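PDB 3BM3: PspGI restriction endonuclease from Pyrococcus sp. GI-H, which binds its substrate DNA in this complex and probably cleaves it as a site-specific type II restriction deoxyribonuclease. Local coordinates for residues 7-12 and 75-80; 153-158 and 186-191; 194-199 and 220-225. The protein carries 2 engineered substitutions. All coordinates share one frame; numbering follows the deposited sequence. Where two conformers were deposited one is given.

Interaction 1 (7-12 and 75-80); sequences IDITKK and REAYLS
A type I beta turn running from Asp8 to Lys11, in the N-terminal loop, is docked here against the last turns of helix 52-80. The turn is also braced by bonds within itself. Asp8 O receives Lys11 N at 3.1 Å, and the carboxylate of Asp8 curls back so that its OD1 takes both Thr10 N, at 2.9 Å, and Thr10 OG1, at 2.6 Å. The bond from Thr10 N to Asp8 OD1 makes an Asx turn. Two donors on one oxygen, both arriving from above the carboxylate plane, hold Asp8 and Thr10 against each other on the side turned from the helix.

The helix answers with Ala77 and Tyr78. Ile7 has CG2 anti to its own backbone N, which lays that methyl on Ala77 CB at 3.6 Å; the CD1 end of its longer branch reaches the same Ala77 methyl, so both branches of Ile7 bear on one Ala77 methyl. Ile9 solves a different problem. Its CG1 takes the crowded position between backbone N and carbonyl carbon (chi1 60°) and leads away from the helix, leaving CG2 to sit over the middle of the Tyr78 ring, 4.2 Å from the centroid and 12° off the ring normal, a CH-pi contact. Tyr83 meets the same ring edge-to-face, so Ile9, Tyr83 and Pro13 all pack against the phenol. Lys12, next door, packs on a DNA phosphate.

What fixes the far end of the ring is its hydroxyl: Tyr78 OH donates to Lys11 O over only 2.5 Å, with that oxygen lying at the ring edge, yet the hydroxyl itself stands 54° out of the carbonyl plane.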
loop_
_atom_site.group_PDB
_atom_site.type_symbol
_atom_site.label_atom_id
_atom_site.label_comp_id
_atom_site.label_asym_id
_atom_site.label_seq_id
_atom_site.Cartn_x
_atom_site.Cartn_y
_atom_site.Cartn_z
ATOM N N ILE C 7 -28.572 -2.905 17.753
ATOM C CA ILE C 7 -27.253 -3.478 17.720
ATOM C C ILE C 7 -27.353 -4.907 18.183
ATOM O O ILE C 7 -27.799 -5.173 19.300
ATOM C CB ILE C 7 -26.276 -2.674 18.586
ATOM C CG1 ILE C 7 -26.102 -1.283 17.953
ATOM C CG2 ILE C 7 -24.940 -3.411 18.669
ATOM C CD1 ILE C 7 -25.606 -0.229 18.866
ATOM N N ASP C 8 -26.953 -5.825 17.317
ATOM C CA ASP C 8 -26.928 -7.230 17.644
ATOM C C ASP C 8 -25.510 -7.592 18.000
ATOM O O ASP C 8 -24.671 -7.721 17.143
ATOM C CB ASP C 8 -27.408 -8.042 16.430
ATOM C CG ASP C 8 -27.321 -9.542 16.655
ATOM O OD1 ASP C 8 -26.782 -9.968 17.697
ATOM O OD2 ASP C 8 -27.789 -10.275 15.776
ATOM N N ILE C 9 -25.243 -7.765 19.293
ATOM C CA ILE C 9 -23.877 -8.004 19.753
ATOM C C ILE C 9 -23.357 -9.398 19.427
ATOM O O ILE C 9 -22.202 -9.675 19.693
ATOM C CB ILE C 9 -23.702 -7.732 21.262
ATOM C CG1 ILE C 9 -24.633 -8.633 22.088
ATOM C CG2 ILE C 9 -23.884 -6.221 21.540
ATOM C CD1 ILE C 9 -24.129 -8.878 23.485
ATOM N N THR C 10 -24.189 -10.264 18.849
ATOM C CA THR C 10 -23.718 -11.571 18.393
ATOM C C THR C 10 -23.079 -11.485 16.995
ATOM O O THR C 10 -22.543 -12.468 16.495
ATOM C CB THR C 10 -24.840 -12.614 18.373
ATOM O OG1 THR C 10 -25.760 -12.314 17.331
ATOM C CG2 THR C 10 -25.576 -12.662 19.747
ATOM N N LYS C 11 -23.158 -10.321 16.366
ATOM C CA LYS C 11 -22.463 -10.082 15.081
ATOM C C LYS C 11 -21.090 -9.465 15.324
ATOM O O LYS C 11 -20.791 -9.046 16.435
ATOM C CB LYS C 11 -23.272 -9.143 14.198
ATOM C CG LYS C 11 -24.593 -9.679 13.780
ATOM C CD LYS C 11 -25.316 -8.665 12.941
ATOM C CE LYS C 11 -26.588 -9.221 12.354
ATOM N NZ LYS C 11 -27.362 -8.153 11.627
ATOM N N LYS C 12 -20.258 -9.433 14.280
ATOM C CA LYS C 12 -19.026 -8.657 14.341
ATOM C C LYS C 12 -19.488 -7.216 14.573
ATOM O O LYS C 12 -20.533 -6.796 14.061
ATOM C CB LYS C 12 -18.195 -8.773 13.064
ATOM C CG LYS C 12 -17.501 -10.113 12.849
ATOM C CD LYS C 12 -16.713 -10.123 11.538
ATOM C CE LYS C 12 -16.070 -11.478 11.313
ATOM N NZ LYS C 12 -16.055 -11.862 9.871
ATOM N N ARG C 75 -19.799 0.874 19.744
ATOM C CA ARG C 75 -18.804 0.779 20.794
ATOM C C ARG C 75 -19.458 0.619 22.158
ATOM O O ARG C 75 -19.140 -0.300 22.944
ATOM C CB ARG C 75 -17.929 2.033 20.797
ATOM C CG ARG C 75 -16.826 1.939 21.850
ATOM C CD ARG C 75 -15.975 3.185 21.861
ATOM N NE ARG C 75 -15.101 3.213 20.705
ATOM C CZ ARG C 75 -15.262 3.972 19.626
ATOM N NH1 ARG C 75 -16.276 4.824 19.532
ATOM N NH2 ARG C 75 -14.403 3.876 18.641
ATOM N N GLU C 76 -20.395 1.511 22.446
ATOM C CA GLU C 76 -21.063 1.455 23.738
ATOM C C GLU C 76 -21.754 0.113 23.966
ATOM O O GLU C 76 -21.694 -0.454 25.062
ATOM C CB GLU C 76 -22.021 2.644 23.889
ATOM C CG GLU C 76 -21.265 3.960 23.956
ATOM C CD GLU C 76 -22.162 5.182 24.080
ATOM O OE1 GLU C 76 -23.415 5.054 24.014
ATOM O OE2 GLU C 76 -21.600 6.290 24.220
ATOM N N ALA C 77 -22.391 -0.424 22.937
ATOM C CA ALA C 77 -23.110 -1.684 23.057
ATOM C C ALA C 77 -22.149 -2.812 23.336
ATOM O O ALA C 77 -22.420 -3.654 24.210
ATOM C CB ALA C 77 -23.932 -1.969 21.783
ATOM N N TYR C 78 -21.026 -2.840 22.606
ATOM C CA TYR C 78 -20.038 -3.910 22.776
ATOM C C TYR C 78 -19.293 -3.792 24.100
ATOM O O TYR C 78 -18.981 -4.797 24.713
ATOM C CB TYR C 78 -19.091 -4.016 21.588
ATOM C CG TYR C 78 -19.744 -4.770 20.475
ATOM C CD1 TYR C 78 -20.697 -4.157 19.664
ATOM C CD2 TYR C 78 -19.451 -6.106 20.237
ATOM C CE1 TYR C 78 -21.324 -4.854 18.645
ATOM C CE2 TYR C 78 -20.071 -6.818 19.198
ATOM C CZ TYR C 78 -21.013 -6.180 18.414
ATOM O OH TYR C 78 -21.648 -6.855 17.395
ATOM N N LEU C 79 -19.044 -2.577 24.559
ATOM C CA LEU C 79 -18.382 -2.412 25.861
ATOM C C LEU C 79 -19.329 -2.896 26.947
ATOM O O LEU C 79 -18.898 -3.565 27.908
ATOM C CB LEU C 79 -17.991 -0.960 26.110
ATOM C CG LEU C 79 -16.920 -0.408 25.167
ATOM C CD1 LEU C 79 -16.467 0.979 25.671
ATOM C CD2 LEU C 79 -15.783 -1.341 24.965
ATOM N N SER C 80 -20.614 -2.587 26.809
ATOM C CA SER C 80 -21.602 -3.092 27.794
ATOM C C SER C 80 -21.638 -4.611 27.861
ATOM O O SER C 80 -21.900 -5.200 28.928
ATOM C CB SER C 80 -22.992 -2.565 27.467
ATOM O OG SER C 80 -23.069 -1.174 27.738
#

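Interaction 2 (153-158 and 186-191)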
loop_
_atom_site.group_PDB
_atom_site.type_symbol
_atom_site.label_atom_id
_atom_site.label_comp_id
_atom_site.label_asym_id
_atom_site.label_seq_id
_atom_site.Cartn_x
_atom_site.Cartn_y
_atom_site.Cartn_z
ATOM N N SER C 153 -9.385 4.708 -26.130
ATOM C CA SER C 153 -10.668 5.398 -26.159
ATOM C C SER C 153 -11.307 5.479 -24.785
ATOM O O SER C 153 -12.355 6.075 -24.626
ATOM C CB SER C 153 -11.636 4.706 -27.116
ATOM O OG SER C 153 -12.065 3.442 -26.610
ATOM N N ALA C 154 -10.677 4.841 -23.798
ATOM C CA ALA C 154 -11.218 4.777 -22.424
ATOM C C ALA C 154 -10.195 5.361 -21.463
ATOM O O ALA C 154 -8.997 5.466 -21.772
ATOM C CB ALA C 154 -11.515 3.337 -22.022
ATOM N N ILE C 155 -10.694 5.720 -20.288
ATOM C CA ILE C 155 -9.853 6.236 -19.226
ATOM C C ILE C 155 -9.905 5.248 -18.086
ATOM O O ILE C 155 -10.985 4.855 -17.669
ATOM C CB ILE C 155 -10.306 7.599 -18.712
ATOM C CG1 ILE C 155 -10.640 8.546 -19.854
ATOM C CG2 ILE C 155 -9.239 8.186 -17.764
ATOM C CD1 ILE C 155 -11.334 9.851 -19.368
ATOM N N LEU C 156 -8.727 4.881 -17.579
ATOM C CA LEU C 156 -8.615 4.111 -16.370
ATOM C C LEU C 156 -8.245 5.108 -15.286
ATOM O O LEU C 156 -7.287 5.888 -15.423
ATOM C CB LEU C 156 -7.530 3.061 -16.496
ATOM C CG LEU C 156 -7.631 2.250 -17.772
ATOM C CD1 LEU C 156 -6.570 1.193 -17.786
ATOM C CD2 LEU C 156 -9.032 1.652 -17.873
ATOM N N ILE C 157 -9.013 5.072 -14.208
ATOM C CA ILE C 157 -8.793 5.991 -13.112
ATOM C C ILE C 157 -8.599 5.210 -11.843
ATOM O O ILE C 157 -9.456 4.377 -11.490
ATOM C CB ILE C 157 -9.952 6.945 -12.911
ATOM C CG1 ILE C 157 -10.274 7.663 -14.223
ATOM C CG2 ILE C 157 -9.561 7.964 -11.827
ATOM C CD1 ILE C 157 -11.418 8.694 -14.158
ATOM N N THR C 158 -7.470 5.444 -11.191
ATOM C CA THR C 158 -7.187 4.865 -9.895
ATOM C C THR C 158 -7.411 5.991 -8.895
ATOM O O THR C 158 -7.025 7.132 -9.142
ATOM C CB THR C 158 -5.755 4.279 -9.820
ATOM O OG1 THR C 158 -5.638 3.187 -10.746
ATOM C CG2 THR C 158 -5.467 3.771 -8.410
ATOM N N ASN C 186 -4.907 5.246 -21.264
ATOM C CA ASN C 186 -5.037 6.490 -20.542
ATOM C C ASN C 186 -5.241 6.108 -19.087
ATOM O O ASN C 186 -6.252 5.547 -18.727
ATOM C CB ASN C 186 -6.223 7.257 -21.056
ATOM C CG ASN C 186 -6.088 7.584 -22.512
ATOM O OD1 ASN C 186 -5.212 8.332 -22.894
ATOM N ND2 ASN C 186 -6.921 6.960 -23.338
ATOM N N PHE C 187 -4.248 6.406 -18.278
ATOM C CA PHE C 187 -4.268 5.968 -16.892
ATOM C C PHE C 187 -4.071 7.190 -16.027
ATOM O O PHE C 187 -3.014 7.839 -16.106
ATOM C CB PHE C 187 -3.143 4.977 -16.654
ATOM C CG PHE C 187 -3.242 4.275 -15.349
ATOM C CD1 PHE C 187 -3.768 3.008 -15.274
ATOM C CD2 PHE C 187 -2.808 4.892 -14.185
ATOM C CE1 PHE C 187 -3.871 2.353 -14.060
ATOM C CE2 PHE C 187 -2.916 4.241 -12.971
ATOM C CZ PHE C 187 -3.424 2.983 -12.918
ATOM N N TRP C 188 -5.100 7.524 -15.237
ATOM C CA TRP C 188 -5.078 8.735 -14.452
ATOM C C TRP C 188 -5.124 8.356 -12.987
ATOM O O TRP C 188 -5.802 7.423 -12.612
ATOM C CB TRP C 188 -6.263 9.651 -14.771
ATOM C CG TRP C 188 -6.348 10.120 -16.188
ATOM C CD1 TRP C 188 -5.502 9.843 -17.206
ATOM C CD2 TRP C 188 -7.389 10.933 -16.746
ATOM N NE1 TRP C 188 -5.947 10.424 -18.373
ATOM C CE2 TRP C 188 -7.088 11.122 -18.104
ATOM C CE3 TRP C 188 -8.509 11.574 -16.212
ATOM C CZ2 TRP C 188 -7.894 11.891 -18.936
ATOM C CZ3 TRP C 188 -9.325 12.312 -17.059
ATOM C CH2 TRP C 188 -8.996 12.481 -18.383
ATOM N N PHE C 189 -4.400 9.110 -12.179
ATOM C CA PHE C 189 -4.344 8.860 -10.753
ATOM C C PHE C 189 -5.001 10.019 -10.058
ATOM O O PHE C 189 -4.704 11.191 -10.314
ATOM C CB PHE C 189 -2.896 8.809 -10.301
ATOM C CG PHE C 189 -2.723 8.609 -8.827
ATOM C CD1 PHE C 189 -2.646 7.322 -8.309
ATOM C CD2 PHE C 189 -2.681 9.670 -7.974
ATOM C CE1 PHE C 189 -2.533 7.121 -6.935
ATOM C CE2 PHE C 189 -2.559 9.463 -6.597
ATOM C CZ PHE C 189 -2.466 8.200 -6.101
ATOM N N VAL C 190 -5.833 9.672 -9.092
ATOM C CA VAL C 190 -6.489 10.647 -8.241
ATOM C C VAL C 190 -6.158 10.330 -6.784
ATOM O O VAL C 190 -6.396 9.224 -6.338
ATOM C CB VAL C 190 -8.021 10.582 -8.396
ATOM C CG1 VAL C 190 -8.681 11.553 -7.462
ATOM C CG2 VAL C 190 -8.418 10.797 -9.820
ATOM N N GLY C 191 -5.624 11.324 -6.085
ATOM C CA GLY C 191 -5.346 11.212 -4.677
ATOM C C GLY C 191 -6.135 12.288 -4.006
ATOM O O GLY C 191 -6.429 13.330 -4.610
HETATM O O HOH W 1 -7.073 3.453 -21.364
#
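Two parallel strands, joined by helix 167-181 in a beta-alpha-beta crossover, are neighbours in the mixed sheet, with 186-191 its central strand, consistent with the core of the PD-(D/E)XK nuclease clan. Leu156 and Thr158 use both their N-H and C=O groups to reach alternate residues of 186-191: Leu156 N binds Asn186 O, Trp188 N binds Leu156 O at 2.7 Å, Thr158 N binds Trp188 O, and Val190 N closes the series on Thr158 O. All four donors lie nearly along the C=O axes.

Packing is tight on the sheet face of Ile155 and Trp188, which helix 249-259 covers. Ile155 CG2, anti to its backbone N, stands over the indole face, 3.6 Å from the centroid of the five-membered ring, while CD1 extends across the benzo part to Trp188 CH2 at 3.7 Å. Beyond it, Ile157 CG2 meets Val190 CG2. On the face toward helix 167-181, the CB of Leu156 touches Phe187 CD1, and Thr158 OG1 lies 3.1 Å from Phe187 CZ, although its hydrogen bond goes to Glu173 OE1.

The beginning of the pair is looser and wetter. There Asn186 ND2 donates to Ala154 O at 3.0 Å, in its own amide plane, and also to Ser152 O, while an ordered water accepts a hydrogen bond from Asn186 N at 2.8 Å and donates one to Ala154 O.

Amide and water together thus satisfy polar groups at the Ala154 end of the pair, whereas a buried threonine hydroxyl beside an aromatic ring depends on an acidic partner from the crossover helix.

Interaction 3 (194-199 and 220-225); sequences EEFTIY and DSLIEE
The oxygen of one ordered water is gripped twice between these segments: it accepts Ile198 N over 2.8 Å and donates to Glu225 OE1 over 2.7 Å. Ile198 opens helix 198-206, with Thr197 as N-cap, and its N-H is thus tied through solvent to a carboxylate on helix 216-227. The Glu225 chain runs extended beyond CG, which carries OE1 to this water and to within 3.6 Å of Ile198 CG2; OE2 forms a salt bridge with Arg218. The same guanidinium also bonds Phe196 O and Ser221 OG, so Arg218, on helix 216-227, ties Phe196 O to its own helix.

Next to this polar group, the two methyls of Leu222 divide the apolar contact. Leu222 has CG anti to its backbone N (chi1 170°), and CD1 settles on Ile198 CA at 3.5 Å, while CD2 meets the edge of the Phe196 ring at CD2, 4.0 Å away. Ile198 holds CG1 anti to its own N and sends CD1 along to Glu225 C at 3.9 Å. Strand 211-214 lies against both Phe196 and Leu222, so the contact closes over the sheet.

The N-terminal end of helix 198-206 carries a partial positive charge, which would suit both the phosphate packed on Thr197 and the Glu225 carboxylate; Arg218 probably helps keep that carboxylate ionised.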
loop_
_atom_site.group_PDB
_atom_site.type_symbol
_atom_site.label_atom_id
_atom_site.label_comp_id
_atom_site.label_asym_id
_atom_site.label_seq_id
_atom_site.Cartn_x
_atom_site.Cartn_y
_atom_site.Cartn_z
ATOM N N GLU C 194 -3.836 15.870 1.144
ATOM C CA GLU C 194 -3.212 17.170 1.268
ATOM C C GLU C 194 -1.695 17.065 1.416
ATOM O O GLU C 194 -1.008 18.071 1.271
ATOM C CB GLU C 194 -3.837 17.942 2.448
ATOM C CG GLU C 194 -5.376 18.012 2.405
ATOM C CD GLU C 194 -5.958 19.145 1.538
ATOM O OE1 GLU C 194 -5.185 19.929 0.912
ATOM O OE2 GLU C 194 -7.213 19.244 1.521
ATOM N N GLU C 195 -1.165 15.860 1.679
ATOM C CA GLU C 195 0.268 15.649 1.815
ATOM C C GLU C 195 0.857 14.923 0.615
ATOM O O GLU C 195 1.948 14.405 0.666
ATOM C CB GLU C 195 0.574 14.893 3.113
ATOM C CG GLU C 195 0.099 15.621 4.358
ATOM C CD GLU C 195 0.464 17.107 4.402
ATOM O OE1 GLU C 195 1.649 17.457 4.121
ATOM O OE2 GLU C 195 -0.431 17.927 4.739
ATOM N N PHE C 196 0.129 14.944 -0.490
ATOM C CA PHE C 196 0.606 14.335 -1.726
ATOM C C PHE C 196 1.954 14.966 -2.100
ATOM O O PHE C 196 2.079 16.166 -2.094
ATOM C CB PHE C 196 -0.420 14.560 -2.804
ATOM C CG PHE C 196 -0.122 13.825 -4.074
ATOM C CD1 PHE C 196 -0.250 12.448 -4.137
ATOM C CD2 PHE C 196 0.340 14.492 -5.181
ATOM C CE1 PHE C 196 0.025 11.772 -5.311
ATOM C CE2 PHE C 196 0.614 13.817 -6.332
ATOM C CZ PHE C 196 0.447 12.490 -6.417
ATOM N N THR C 197 2.944 14.146 -2.437
ATOM C CA THR C 197 4.312 14.624 -2.627
ATOM C C THR C 197 4.678 14.904 -4.081
ATOM O O THR C 197 4.155 14.304 -5.011
ATOM C CB THR C 197 5.332 13.602 -2.107
ATOM O OG1 THR C 197 5.392 12.490 -3.013
ATOM C CG2 THR C 197 4.927 13.121 -0.700
ATOM N N ILE C 198 5.618 15.827 -4.242
ATOM C CA ILE C 198 6.146 16.156 -5.571
ATOM C C ILE C 198 6.795 14.956 -6.212
ATOM O O ILE C 198 6.580 14.708 -7.388
ATOM C CB ILE C 198 7.117 17.339 -5.497
ATOM C CG1 ILE C 198 7.666 17.695 -6.867
ATOM C CG2 ILE C 198 8.280 17.021 -4.581
ATOM C CD1 ILE C 198 8.619 18.939 -6.826
ATOM N N TYR C 199 7.563 14.195 -5.455
ATOM C CA TYR C 199 8.250 13.043 -6.035
ATOM C C TYR C 199 7.222 12.099 -6.622
ATOM O O TYR C 199 7.397 11.612 -7.734
ATOM C CB TYR C 199 9.126 12.310 -5.042
ATOM C CG TYR C 199 9.769 11.096 -5.623
ATOM C CD1 TYR C 199 10.804 11.208 -6.522
ATOM C CD2 TYR C 199 9.357 9.812 -5.251
ATOM C CE1 TYR C 199 11.389 10.079 -7.081
ATOM C CE2 TYR C 199 9.950 8.702 -5.767
ATOM C CZ TYR C 199 10.959 8.826 -6.697
ATOM O OH TYR C 199 11.537 7.685 -7.193
ATOM N N ASP C 220 -1.953 24.105 -5.449
ATOM C CA ASP C 220 -1.084 25.286 -5.512
ATOM C C ASP C 220 0.285 25.072 -4.878
ATOM O O ASP C 220 1.312 25.438 -5.449
ATOM C CB ASP C 220 -1.762 26.506 -4.899
ATOM C CG ASP C 220 -2.801 27.112 -5.809
ATOM O OD1 ASP C 220 -2.922 26.666 -6.957
ATOM O OD2 ASP C 220 -3.477 28.070 -5.365
ATOM N N SER C 221 0.317 24.489 -3.687
ATOM C CA SER C 221 1.587 24.314 -2.982
ATOM C C SER C 221 2.438 23.274 -3.706
ATOM O O SER C 221 3.649 23.397 -3.758
ATOM C CB SER C 221 1.363 23.922 -1.517
ATOM O OG SER C 221 0.573 22.745 -1.382
ATOM N N LEU C 222 1.795 22.267 -4.289
ATOM C CA LEU C 222 2.525 21.250 -5.021
ATOM C C LEU C 222 3.179 21.857 -6.235
ATOM O O LEU C 222 4.370 21.633 -6.480
ATOM C CB LEU C 222 1.610 20.073 -5.403
ATOM C CG LEU C 222 2.262 19.097 -6.375
ATOM C CD1 LEU C 222 3.548 18.497 -5.781
ATOM C CD2 LEU C 222 1.268 18.038 -6.807
ATOM N N ILE C 223 2.424 22.651 -6.982
ATOM C CA ILE C 223 2.966 23.331 -8.148
ATOM C C ILE C 223 4.089 24.290 -7.735
ATOM O O ILE C 223 5.123 24.371 -8.410
ATOM C CB ILE C 223 1.853 24.046 -8.940
ATOM C CG1 ILE C 223 0.828 23.052 -9.503
ATOM C CG2 ILE C 223 2.448 24.917 -10.068
ATOM C CD1 ILE C 223 1.386 21.915 -10.315
ATOM N N GLU C 224 3.927 24.966 -6.606
ATOM C CA GLU C 224 4.949 25.885 -6.128
ATOM C C GLU C 224 6.250 25.139 -5.848
ATOM O O GLU C 224 7.332 25.613 -6.195
ATOM C CB GLU C 224 4.477 26.615 -4.867
ATOM C CG GLU C 224 5.456 27.678 -4.369
ATOM C CD GLU C 224 5.852 28.638 -5.469
ATOM O OE1 GLU C 224 4.940 29.064 -6.207
ATOM O OE2 GLU C 224 7.067 28.973 -5.594
ATOM N N GLU C 225 6.145 23.973 -5.209
ATOM C CA GLU C 225 7.311 23.131 -4.977
ATOM C C GLU C 225 7.999 22.781 -6.283
ATOM O O GLU C 225 9.222 22.854 -6.390
ATOM C CB GLU C 225 6.943 21.852 -4.256
ATOM C CG GLU C 225 6.618 22.014 -2.826
ATOM C CD GLU C 225 6.375 20.678 -2.164
ATOM O OE1 GLU C 225 7.101 19.713 -2.488
ATOM O OE2 GLU C 225 5.477 20.600 -1.310
HETATM O O HOH W 2 6.255 17.206 -1.871
#

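Overall arrangement
Followed from the N terminus, the three contacts come in series: each closes before the next opens, and none encloses or crosses another. Interaction 1 closes the longest loop, returning helix 52-80 to the N-terminal segment at one extremity of the subunit. Interaction 2 closes a beta-alpha-beta unit in the sheet, on the opposite side of the chain's centre, with about 26 Å between its nearest atoms and those of interaction 1. Interaction 3 follows directly, joining the start of helix 198-206 to helix 216-227, with strand 211-214 between them in the chain. Interactions 2 and 3 touch where Phe189 CE2 lies 3.7 Å from Phe196 CE1, so the two contacts adjoin through a pair of phenylalanine rings; interaction 1 stands apart.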